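Local coordinates for nuclease-like protein (Chaetomium thermophilum, PDB 6GRB), which is the junction-resolving enzyme GEN1 of this fungus, a nuclease that probably cleaves four-way DNA junctions and 5'-flaps with the aid of bound metal ions, at residues Ile57-Tyr62 and Thr310-Trp316; Ser366-Glu370 and Trp442-Thr446; Phe384-Glu388 and Phe433-Asp439. All coordinates share one frame; numbering follows the deposited sequence.

Overall arrangement
Followed from the N terminus, the chain comes to helix 55-70 of the XPG-type nuclease core and then runs on for some 250 residues until helix 303-313 ends against it: interaction 1 closes this long loop. The two remaining contacts come later in the sequence and belong to the C-terminal GEN1 domain. Interaction 2 sets the two outer strands of its antiparallel sheet, 364-371 and 439-444, against each other across the central strand 377-384. Interaction 3 is nested within the loop that interaction 2 closes, joining the end of that central strand and helix 386-390 to the loop entering strand 439-444. The centres of interactions 2 and 3 lie 19 Å apart.

Interaction 1. Residues Ile57-Tyr62 and Thr310-Trp316; sequences IRTLFY and TRETFDW
R58 lays its aliphatic chain over the ring of F314, with CG 3.8 Å from the ring centroid and almost on the ring normal, a CH-pi contact. The methylene part serves the packing, while NH1 is hydrogen-bonded to G51 O. F61 of helix 55-70 is the hub of an aromatic cluster. Its CG is anti to the backbone N (chi1 175°), a torsion that sends the ring across to the end of helix 303-313, where F314 and W316 both turn an edge to its face. These are offset edge-to-face pairs, with ring planes at 79° for F314 and 88° for W316. The closest atoms of the second pair are F61 CE1 and W316 CH2, 3.7 Å apart. T310 adds its methyl CG2 at 4.0 Å from F61 CE2, and I57 brings CG2 to 4.1 Å from F314 CE1. At the outer margin Y62 OH lies 3.6 Å from W316 CZ2. Helix 318-340 contributes L325 and V328 around F61. Helix 55-70 and the C-terminal end of helix 303-313 with the residues that follow it are thus joined by ring edges, ring faces and aliphatic carbon, a chemistry that relies on close fit and dispersion rather than on polar pairing.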
loop_
_atom_site.group_PDB
_atom_site.type_symbol
_atom_site.label_atom_id
_atom_site.label_comp_id
_atom_site.label_asym_id
_atom_site.label_seq_id
_atom_site.Cartn_x
_atom_site.Cartn_y
_atom_site.Cartn_z
ATOM N N ILE A 57 14.431 3.215 -10.573
ATOM C CA ILE A 57 13.663 4.364 -10.121
ATOM C C ILE A 57 12.843 4.995 -11.236
ATOM O O ILE A 57 11.860 5.719 -10.941
ATOM C CB ILE A 57 14.618 5.361 -9.422
ATOM C CG1 ILE A 57 13.954 6.560 -8.761
ATOM C CG2 ILE A 57 15.684 5.893 -10.365
ATOM C CD1 ILE A 57 14.929 7.264 -7.866
ATOM N N ARG A 58 13.130 4.629 -12.506
ATOM C CA ARG A 58 12.171 4.754 -13.594
ATOM C C ARG A 58 10.891 4.007 -13.249
ATOM O O ARG A 58 9.795 4.552 -13.398
ATOM C CB ARG A 58 12.766 4.260 -14.903
ATOM C CG ARG A 58 12.434 5.134 -16.105
ATOM C CD ARG A 58 13.309 4.795 -17.300
ATOM N NE ARG A 58 13.345 3.359 -17.583
ATOM C CZ ARG A 58 14.444 2.658 -17.865
ATOM N NH1 ARG A 58 15.638 3.237 -17.907
ATOM N NH2 ARG A 58 14.350 1.361 -18.115
ATOM N N THR A 59 11.001 2.770 -12.751
ATOM C CA THR A 59 9.769 2.029 -12.488
ATOM C C THR A 59 9.045 2.581 -11.269
ATOM O O THR A 59 7.810 2.516 -11.200
ATOM C CB THR A 59 10.022 0.521 -12.342
ATOM O OG1 THR A 59 10.616 0.237 -11.081
ATOM C CG2 THR A 59 10.944 0.040 -13.409
ATOM N N LEU A 60 9.786 3.137 -10.312
ATOM C CA LEU A 60 9.166 3.866 -9.207
ATOM C C LEU A 60 8.395 5.077 -9.730
ATOM O O LEU A 60 7.260 5.334 -9.325
ATOM C CB LEU A 60 10.261 4.281 -8.216
ATOM C CG LEU A 60 9.880 4.615 -6.788
ATOM C CD1 LEU A 60 9.578 3.339 -6.042
ATOM C CD2 LEU A 60 10.974 5.400 -6.097
ATOM N N PHE A 61 9.014 5.823 -10.649
ATOM C CA PHE A 61 8.340 6.884 -11.389
ATOM C C PHE A 61 7.018 6.393 -11.994
ATOM O O PHE A 61 5.974 7.027 -11.817
ATOM C CB PHE A 61 9.298 7.424 -12.471
ATOM C CG PHE A 61 8.688 8.448 -13.385
ATOM C CD1 PHE A 61 8.046 8.063 -14.549
ATOM C CD2 PHE A 61 8.761 9.799 -13.088
ATOM C CE1 PHE A 61 7.472 9.003 -15.388
ATOM C CE2 PHE A 61 8.181 10.737 -13.917
ATOM C CZ PHE A 61 7.538 10.343 -15.062
ATOM N N TYR A 62 7.042 5.255 -12.697
ATOM C CA TYR A 62 5.832 4.773 -13.356
ATOM C C TYR A 62 4.760 4.363 -12.338
ATOM O O TYR A 62 3.581 4.667 -12.530
ATOM C CB TYR A 62 6.177 3.637 -14.324
ATOM C CG TYR A 62 6.851 4.099 -15.606
ATOM C CD1 TYR A 62 6.190 4.942 -16.497
ATOM C CD2 TYR A 62 8.139 3.687 -15.931
ATOM C CE1 TYR A 62 6.782 5.373 -17.663
ATOM C CE2 TYR A 62 8.753 4.113 -17.109
ATOM C CZ TYR A 62 8.063 4.960 -17.972
ATOM O OH TYR A 62 8.653 5.381 -19.145
ATOM N N THR A 310 13.710 14.128 -14.817
ATOM C CA THR A 310 13.747 13.072 -15.829
ATOM C C THR A 310 14.866 13.287 -16.838
ATOM O O THR A 310 15.457 12.306 -17.326
ATOM C CB THR A 310 12.407 12.969 -16.560
ATOM O OG1 THR A 310 12.091 14.219 -17.187
ATOM C CG2 THR A 310 11.298 12.572 -15.594
ATOM N N ARG A 311 15.160 14.554 -17.170
ATOM C CA ARG A 311 16.328 14.870 -17.983
ATOM C C ARG A 311 17.610 14.351 -17.334
ATOM O O ARG A 311 18.455 13.733 -18.000
ATOM C CB ARG A 311 16.396 16.383 -18.210
ATOM C CG ARG A 311 17.503 16.856 -19.173
ATOM C CD ARG A 311 17.798 18.350 -19.053
ATOM N NE ARG A 311 16.585 19.168 -18.909
ATOM C CZ ARG A 311 15.782 19.521 -19.917
ATOM N NH1 ARG A 311 16.042 19.110 -21.162
ATOM N NH2 ARG A 311 14.715 20.279 -19.690
ATOM N N GLU A 312 17.776 14.576 -16.027
ATOM C CA GLU A 312 19.045 14.216 -15.393
ATOM C C GLU A 312 19.122 12.731 -15.070
ATOM O O GLU A 312 20.189 12.114 -15.207
ATOM C CB GLU A 312 19.272 15.037 -14.120
ATOM N N THR A 313 18.010 12.134 -14.651
ATOM C CA THR A 313 18.058 10.758 -14.167
ATOM C C THR A 313 17.737 9.727 -15.246
ATOM O O THR A 313 18.347 8.655 -15.269
ATOM C CB THR A 313 17.107 10.595 -12.981
ATOM O OG1 THR A 313 17.149 11.787 -12.184
ATOM C CG2 THR A 313 17.516 9.379 -12.128
ATOM N N PHE A 314 16.803 10.009 -16.146
ATOM C CA PHE A 314 16.429 9.013 -17.138
ATOM C C PHE A 314 17.066 9.288 -18.484
ATOM O O PHE A 314 16.940 8.465 -19.402
ATOM C CB PHE A 314 14.903 8.943 -17.271
ATOM C CG PHE A 314 14.191 8.708 -15.965
ATOM C CD1 PHE A 314 14.816 8.024 -14.922
ATOM C CD2 PHE A 314 12.888 9.175 -15.769
ATOM C CE1 PHE A 314 14.158 7.806 -13.715
ATOM C CE2 PHE A 314 12.231 8.953 -14.570
ATOM C CZ PHE A 314 12.862 8.274 -13.546
ATOM N N ASP A 315 17.669 10.449 -18.602
ATOM C CA ASP A 315 18.263 10.891 -19.824
ATOM C C ASP A 315 17.202 11.263 -20.829
ATOM O O ASP A 315 17.424 11.205 -22.005
ATOM C CB ASP A 315 19.217 9.865 -20.380
ATOM C CG ASP A 315 20.627 10.353 -20.383
ATOM O OD1 ASP A 315 21.480 9.669 -19.839
ATOM O OD2 ASP A 315 20.881 11.433 -20.904
ATOM N N TRP A 316 16.019 11.592 -20.352
ATOM C CA TRP A 316 14.948 12.077 -21.223
ATOM C C TRP A 316 15.308 13.497 -21.662
ATOM O O TRP A 316 14.742 14.502 -21.213
ATOM C CB TRP A 316 13.591 12.025 -20.529
ATOM C CG TRP A 316 13.112 10.624 -20.198
ATOM C CD1 TRP A 316 13.747 9.436 -20.479
ATOM C CD2 TRP A 316 11.901 10.274 -19.524
ATOM N NE1 TRP A 316 13.005 8.376 -20.014
ATOM C CE2 TRP A 316 11.863 8.863 -19.430
ATOM C CE3 TRP A 316 10.844 11.015 -18.985
ATOM C CZ2 TRP A 316 10.812 8.184 -18.811
ATOM C CZ3 TRP A 316 9.798 10.334 -18.376
ATOM C CH2 TRP A 316 9.791 8.933 -18.301
#

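Interaction 2. Residues Ser366-Glu370 and Trp442-Thr446; sequences SMRRE and WVPET
The guanidinium of R369 lies flat on the indole of W442, the two planes only 2° apart, although the residues sit on the outer strands of a three-stranded antiparallel sheet in the C-terminal GEN1 domain. The stack therefore reaches across the central strand 377-384. R369 CZ is 3.8 Å from the centroid of the five-membered ring, a cation-pi contact, while CD stands over the six-membered ring, 3.7 Å from its centroid. Its CG sits between the backbone N and the carbonyl carbon (chi1 77°), and the extended chain runs along the indole face. E379 on the central strand forms a salt bridge with R369 NE; R381 of the same strand makes another cation-pi contact with W442. M367 comes to the indole's edge instead, SD lying 5.5 Å from the six-membered centroid in a Met-aromatic contact. On the other face of the strand, R368 links two carboxylates in a salt-bridge network: NH2 makes a nearly straight hydrogen bond of 2.9 Å to E370 OE2, in the guanidinium plane. E445, in the first turn of helix 445-451, pairs with R368 by charge alone, its OE1 3.2 Å from R368 NH1 and well out of the guanidinium plane.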
loop_
_atom_site.group_PDB
_atom_site.type_symbol
_atom_site.label_atom_id
_atom_site.label_comp_id
_atom_site.label_asym_id
_atom_site.label_seq_id
_atom_site.Cartn_x
_atom_site.Cartn_y
_atom_site.Cartn_z
ATOM N N SER A 366 -16.526 9.386 -25.142
ATOM C CA SER A 366 -16.949 8.625 -26.308
ATOM C C SER A 366 -17.496 7.250 -25.985
ATOM O O SER A 366 -18.004 6.591 -26.902
ATOM C CB SER A 366 -15.789 8.467 -27.311
ATOM O OG SER A 366 -14.640 7.905 -26.691
ATOM N N MET A 367 -17.342 6.767 -24.763
ATOM C CA MET A 367 -17.770 5.416 -24.450
ATOM C C MET A 367 -17.741 5.179 -22.949
ATOM O O MET A 367 -17.345 6.032 -22.201
ATOM C CB MET A 367 -16.818 4.446 -25.172
ATOM C CG MET A 367 -17.245 2.995 -25.368
ATOM S SD MET A 367 -16.108 2.018 -26.370
ATOM C CE MET A 367 -15.098 3.340 -26.930
ATOM N N ARG A 368 -18.193 3.988 -22.569
ATOM C CA ARG A 368 -18.243 3.539 -21.189
ATOM C C ARG A 368 -17.954 2.043 -21.193
ATOM O O ARG A 368 -18.230 1.353 -22.175
ATOM C CB ARG A 368 -19.618 3.814 -20.580
ATOM C CG ARG A 368 -20.044 2.804 -19.527
ATOM C CD ARG A 368 -20.891 3.456 -18.447
ATOM N NE ARG A 368 -21.196 2.531 -17.359
ATOM C CZ ARG A 368 -21.918 2.848 -16.289
ATOM N NH1 ARG A 368 -22.414 4.071 -16.160
ATOM N NH2 ARG A 368 -22.145 1.942 -15.349
ATOM N N ARG A 369 -17.398 1.546 -20.097
ATOM C CA ARG A 369 -17.051 0.143 -19.980
ATOM C C ARG A 369 -16.942 -0.191 -18.502
ATOM O O ARG A 369 -16.712 0.679 -17.658
ATOM C CB ARG A 369 -15.724 -0.182 -20.691
ATOM C CG ARG A 369 -14.483 0.253 -19.895
ATOM C CD ARG A 369 -13.193 -0.324 -20.454
ATOM N NE ARG A 369 -12.057 -0.024 -19.586
ATOM C CZ ARG A 369 -10.807 -0.441 -19.780
ATOM N NH1 ARG A 369 -9.860 -0.120 -18.922
ATOM N NH2 ARG A 369 -10.503 -1.183 -20.830
ATOM N N GLU A 370 -17.082 -1.467 -18.210
ATOM C CA GLU A 370 -16.856 -1.997 -16.874
ATOM C C GLU A 370 -15.907 -3.173 -17.082
ATOM O O GLU A 370 -16.320 -4.326 -17.184
ATOM C CB GLU A 370 -18.172 -2.378 -16.195
ATOM C CG GLU A 370 -19.154 -1.212 -16.077
ATOM C CD GLU A 370 -20.453 -1.614 -15.405
ATOM O OE1 GLU A 370 -20.452 -2.695 -14.765
ATOM O OE2 GLU A 370 -21.478 -0.878 -15.524
ATOM N N TRP A 442 -8.960 6.036 -20.224
ATOM C CA TRP A 442 -10.075 5.545 -19.422
ATOM C C TRP A 442 -9.950 6.091 -18.003
ATOM O O TRP A 442 -8.952 5.829 -17.313
ATOM C CB TRP A 442 -10.123 4.017 -19.394
ATOM C CG TRP A 442 -10.531 3.360 -20.678
ATOM C CD1 TRP A 442 -9.723 2.681 -21.534
ATOM C CD2 TRP A 442 -11.854 3.281 -21.228
ATOM N NE1 TRP A 442 -10.450 2.199 -22.594
ATOM C CE2 TRP A 442 -11.763 2.550 -22.428
ATOM C CE3 TRP A 442 -13.104 3.756 -20.822
ATOM C CZ2 TRP A 442 -12.874 2.283 -23.228
ATOM C CZ3 TRP A 442 -14.206 3.488 -21.603
ATOM C CH2 TRP A 442 -14.086 2.765 -22.799
ATOM N N VAL A 443 -10.960 6.837 -17.562
ATOM C CA VAL A 443 -10.958 7.423 -16.221
ATOM C C VAL A 443 -12.214 6.963 -15.489
ATOM O O VAL A 443 -13.297 6.911 -16.101
ATOM C CB VAL A 443 -10.851 8.956 -16.284
ATOM C CG1 VAL A 443 -10.858 9.554 -14.890
ATOM C CG2 VAL A 443 -9.583 9.354 -17.028
ATOM N N PRO A 444 -12.110 6.581 -14.211
ATOM C CA PRO A 444 -13.303 6.116 -13.467
ATOM C C PRO A 444 -14.413 7.156 -13.445
ATOM O O PRO A 444 -14.179 8.330 -13.160
ATOM C CB PRO A 444 -12.756 5.836 -12.062
ATOM C CG PRO A 444 -11.312 5.450 -12.314
ATOM C CD PRO A 444 -10.856 6.289 -13.487
ATOM N N GLU A 445 -15.634 6.698 -13.739
ATOM C CA GLU A 445 -16.781 7.594 -13.903
ATOM C C GLU A 445 -17.005 8.478 -12.673
ATOM O O GLU A 445 -17.390 9.646 -12.808
ATOM C CB GLU A 445 -18.049 6.779 -14.213
ATOM C CG GLU A 445 -19.281 7.610 -14.460
ATOM C CD GLU A 445 -20.538 6.761 -14.641
ATOM O OE1 GLU A 445 -20.563 5.631 -14.113
ATOM O OE2 GLU A 445 -21.510 7.213 -15.305
ATOM N N THR A 446 -16.781 7.956 -11.465
ATOM C CA THR A 446 -17.095 8.821 -10.339
ATOM C C THR A 446 -16.037 9.898 -10.144
ATOM O O THR A 446 -16.346 10.974 -9.614
ATOM C CB THR A 446 -17.315 8.018 -9.048
ATOM O OG1 THR A 446 -16.150 7.259 -8.726
ATOM C CG2 THR A 446 -18.502 7.106 -9.166
#

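Interaction 3. Residues Phe384-Glu388 and Phe433-Asp439; sequences FIPAE and FDPWQPD
F384 and D439 lie side by side and point the same way, ring and carboxylate planes 18° apart, and D439 CB stands over the phenyl face, 4.1 Å from its centroid. The backbone sets both on one face of the GEN1 C-terminal domain's three-stranded sheet, as an antiparallel hydrogen-bonded pair of strands 377-384 and 439-444: D439 N gives a straight bond of 2.8 Å to F384 O, and F384 N returns a more bent one of 3.1 Å to D439 O. The first torsion of F384 (chi1 58°) puts CG between backbone N and carbonyl carbon, bringing the ring alongside D439. P386 meets D439 at about a right angle, its CG 3.5 Å from D439 CB, and touches F433 CZ as well. L334 of helix 318-340 also packs on F384; an alanine in place of F384 would probably open a gap between that helix and D439 CB. A387 points its methyl at the indole face of W436, CB 3.7 Å from the six-membered centroid, while I385 CG2 approaches W436 CE3. W436 sits in a type I turn, D434 to Q437, braced by an Asx turn in which D434 OD1 accepts from W436 N. P435 O takes a 2.8 Å bond from A387 N in helix 386-390. Three backbone hydrogen bonds fix the loop against strand end and helix start, with P386, A387 and W436 making apolar contacts around them.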
loop_
_atom_site.group_PDB
_atom_site.type_symbol
_atom_site.label_atom_id
_atom_site.label_comp_id
_atom_site.label_asym_id
_atom_site.label_seq_id
_atom_site.Cartn_x
_atom_site.Cartn_y
_atom_site.Cartn_z
ATOM N N PHE A 384 -8.471 14.545 -24.348
ATOM C CA PHE A 384 -7.711 15.628 -23.733
ATOM C C PHE A 384 -6.485 15.903 -24.602
ATOM O O PHE A 384 -6.100 15.080 -25.441
ATOM C CB PHE A 384 -7.291 15.280 -22.296
ATOM C CG PHE A 384 -6.464 14.024 -22.190
ATOM C CD1 PHE A 384 -7.070 12.784 -22.088
ATOM C CD2 PHE A 384 -5.080 14.081 -22.191
ATOM C CE1 PHE A 384 -6.313 11.626 -21.994
ATOM C CE2 PHE A 384 -4.322 12.924 -22.096
ATOM C CZ PHE A 384 -4.949 11.696 -21.996
ATOM N N ILE A 385 -5.870 17.066 -24.390
ATOM C CA ILE A 385 -4.684 17.463 -25.138
ATOM C C ILE A 385 -3.479 17.317 -24.201
ATOM O O ILE A 385 -3.316 18.149 -23.296
ATOM C CB ILE A 385 -4.793 18.894 -25.687
ATOM C CG1 ILE A 385 -6.111 19.096 -26.455
ATOM C CG2 ILE A 385 -3.580 19.214 -26.579
ATOM C CD1 ILE A 385 -6.110 18.553 -27.879
ATOM N N PRO A 386 -2.637 16.294 -24.383
ATOM C CA PRO A 386 -1.546 16.060 -23.408
ATOM C C PRO A 386 -0.676 17.276 -23.119
ATOM O O PRO A 386 -0.473 17.616 -21.949
ATOM C CB PRO A 386 -0.757 14.919 -24.064
ATOM C CG PRO A 386 -1.776 14.161 -24.833
ATOM C CD PRO A 386 -2.750 15.197 -25.363
ATOM N N ALA A 387 -0.161 17.949 -24.153
ATOM C CA ALA A 387 0.689 19.120 -23.937
ATOM C C ALA A 387 -0.087 20.285 -23.334
ATOM O O ALA A 387 0.477 21.072 -22.565
ATOM C CB ALA A 387 1.347 19.547 -25.253
ATOM N N GLU A 388 -1.371 20.417 -23.664
ATOM C CA GLU A 388 -2.187 21.451 -23.035
ATOM C C GLU A 388 -2.388 21.161 -21.552
ATOM O O GLU A 388 -2.321 22.070 -20.718
ATOM C CB GLU A 388 -3.527 21.572 -23.776
ATOM C CG GLU A 388 -4.578 22.468 -23.132
ATOM C CD GLU A 388 -5.791 22.709 -24.047
ATOM O OE1 GLU A 388 -5.590 23.005 -25.247
ATOM O OE2 GLU A 388 -6.944 22.604 -23.572
ATOM N N PHE A 433 3.889 10.502 -32.040
ATOM C CA PHE A 433 2.987 10.984 -30.989
ATOM C C PHE A 433 3.059 12.512 -30.919
ATOM O O PHE A 433 4.091 13.073 -30.535
ATOM C CB PHE A 433 3.338 10.356 -29.637
ATOM C CG PHE A 433 2.590 10.961 -28.464
ATOM C CD1 PHE A 433 1.305 10.539 -28.146
ATOM C CD2 PHE A 433 3.177 11.947 -27.683
ATOM C CE1 PHE A 433 0.623 11.094 -27.080
ATOM C CE2 PHE A 433 2.500 12.504 -26.629
ATOM C CZ PHE A 433 1.219 12.080 -26.324
ATOM N N ASP A 434 1.961 13.180 -31.288
ATOM C CA ASP A 434 1.876 14.632 -31.197
ATOM C C ASP A 434 1.222 15.002 -29.870
ATOM O O ASP A 434 0.020 14.746 -29.691
ATOM C CB ASP A 434 1.073 15.200 -32.364
ATOM C CG ASP A 434 1.012 16.736 -32.374
ATOM O OD1 ASP A 434 1.267 17.401 -31.336
ATOM O OD2 ASP A 434 0.688 17.287 -33.455
ATOM N N PRO A 435 1.952 15.621 -28.925
ATOM C CA PRO A 435 1.320 16.103 -27.683
ATOM C C PRO A 435 0.207 17.135 -27.882
ATOM O O PRO A 435 -0.479 17.496 -26.921
ATOM C CB PRO A 435 2.500 16.708 -26.903
ATOM C CG PRO A 435 3.654 16.826 -27.911
ATOM C CD PRO A 435 3.426 15.720 -28.885
ATOM N N TRP A 436 0.006 17.626 -29.105
ATOM C CA TRP A 436 -1.039 18.622 -29.336
ATOM C C TRP A 436 -2.328 18.042 -29.911
ATOM O O TRP A 436 -3.385 18.663 -29.764
ATOM C CB TRP A 436 -0.505 19.741 -30.234
ATOM C CG TRP A 436 0.571 20.496 -29.525
ATOM C CD1 TRP A 436 1.919 20.383 -29.719
ATOM C CD2 TRP A 436 0.395 21.439 -28.457
ATOM N NE1 TRP A 436 2.594 21.220 -28.853
ATOM C CE2 TRP A 436 1.679 21.877 -28.069
ATOM C CE3 TRP A 436 -0.726 21.963 -27.792
ATOM C CZ2 TRP A 436 1.875 22.819 -27.055
ATOM C CZ3 TRP A 436 -0.526 22.898 -26.773
ATOM C CH2 TRP A 436 0.764 23.313 -26.419
ATOM N N GLN A 437 -2.285 16.834 -30.435
ATOM C CA GLN A 437 -3.492 16.188 -30.911
ATOM C C GLN A 437 -4.209 15.586 -29.708
ATOM O O GLN A 437 -3.633 15.442 -28.650
ATOM C CB GLN A 437 -3.157 15.060 -31.879
ATOM C CG GLN A 437 -2.935 15.488 -33.317
ATOM C CD GLN A 437 -3.576 16.819 -33.654
ATOM O OE1 GLN A 437 -4.798 16.936 -33.707
ATOM N NE2 GLN A 437 -2.754 17.822 -33.904
ATOM N N PRO A 438 -5.483 15.244 -29.862
ATOM C CA PRO A 438 -6.223 14.618 -28.752
ATOM C C PRO A 438 -5.727 13.212 -28.430
ATOM O O PRO A 438 -5.556 12.378 -29.324
ATOM C CB PRO A 438 -7.666 14.598 -29.269
ATOM C CG PRO A 438 -7.717 15.748 -30.222
ATOM C CD PRO A 438 -6.392 15.755 -30.902
ATOM N N ASP A 439 -5.517 12.951 -27.140
ATOM C CA ASP A 439 -5.240 11.625 -26.598
ATOM C C ASP A 439 -6.493 11.109 -25.891
ATOM O O ASP A 439 -7.390 11.881 -25.544
ATOM C CB ASP A 439 -4.055 11.670 -25.619
ATOM C CG ASP A 439 -3.266 10.357 -25.552
ATOM O OD1 ASP A 439 -3.817 9.262 -25.805
ATOM O OD2 ASP A 439 -2.062 10.432 -25.233
#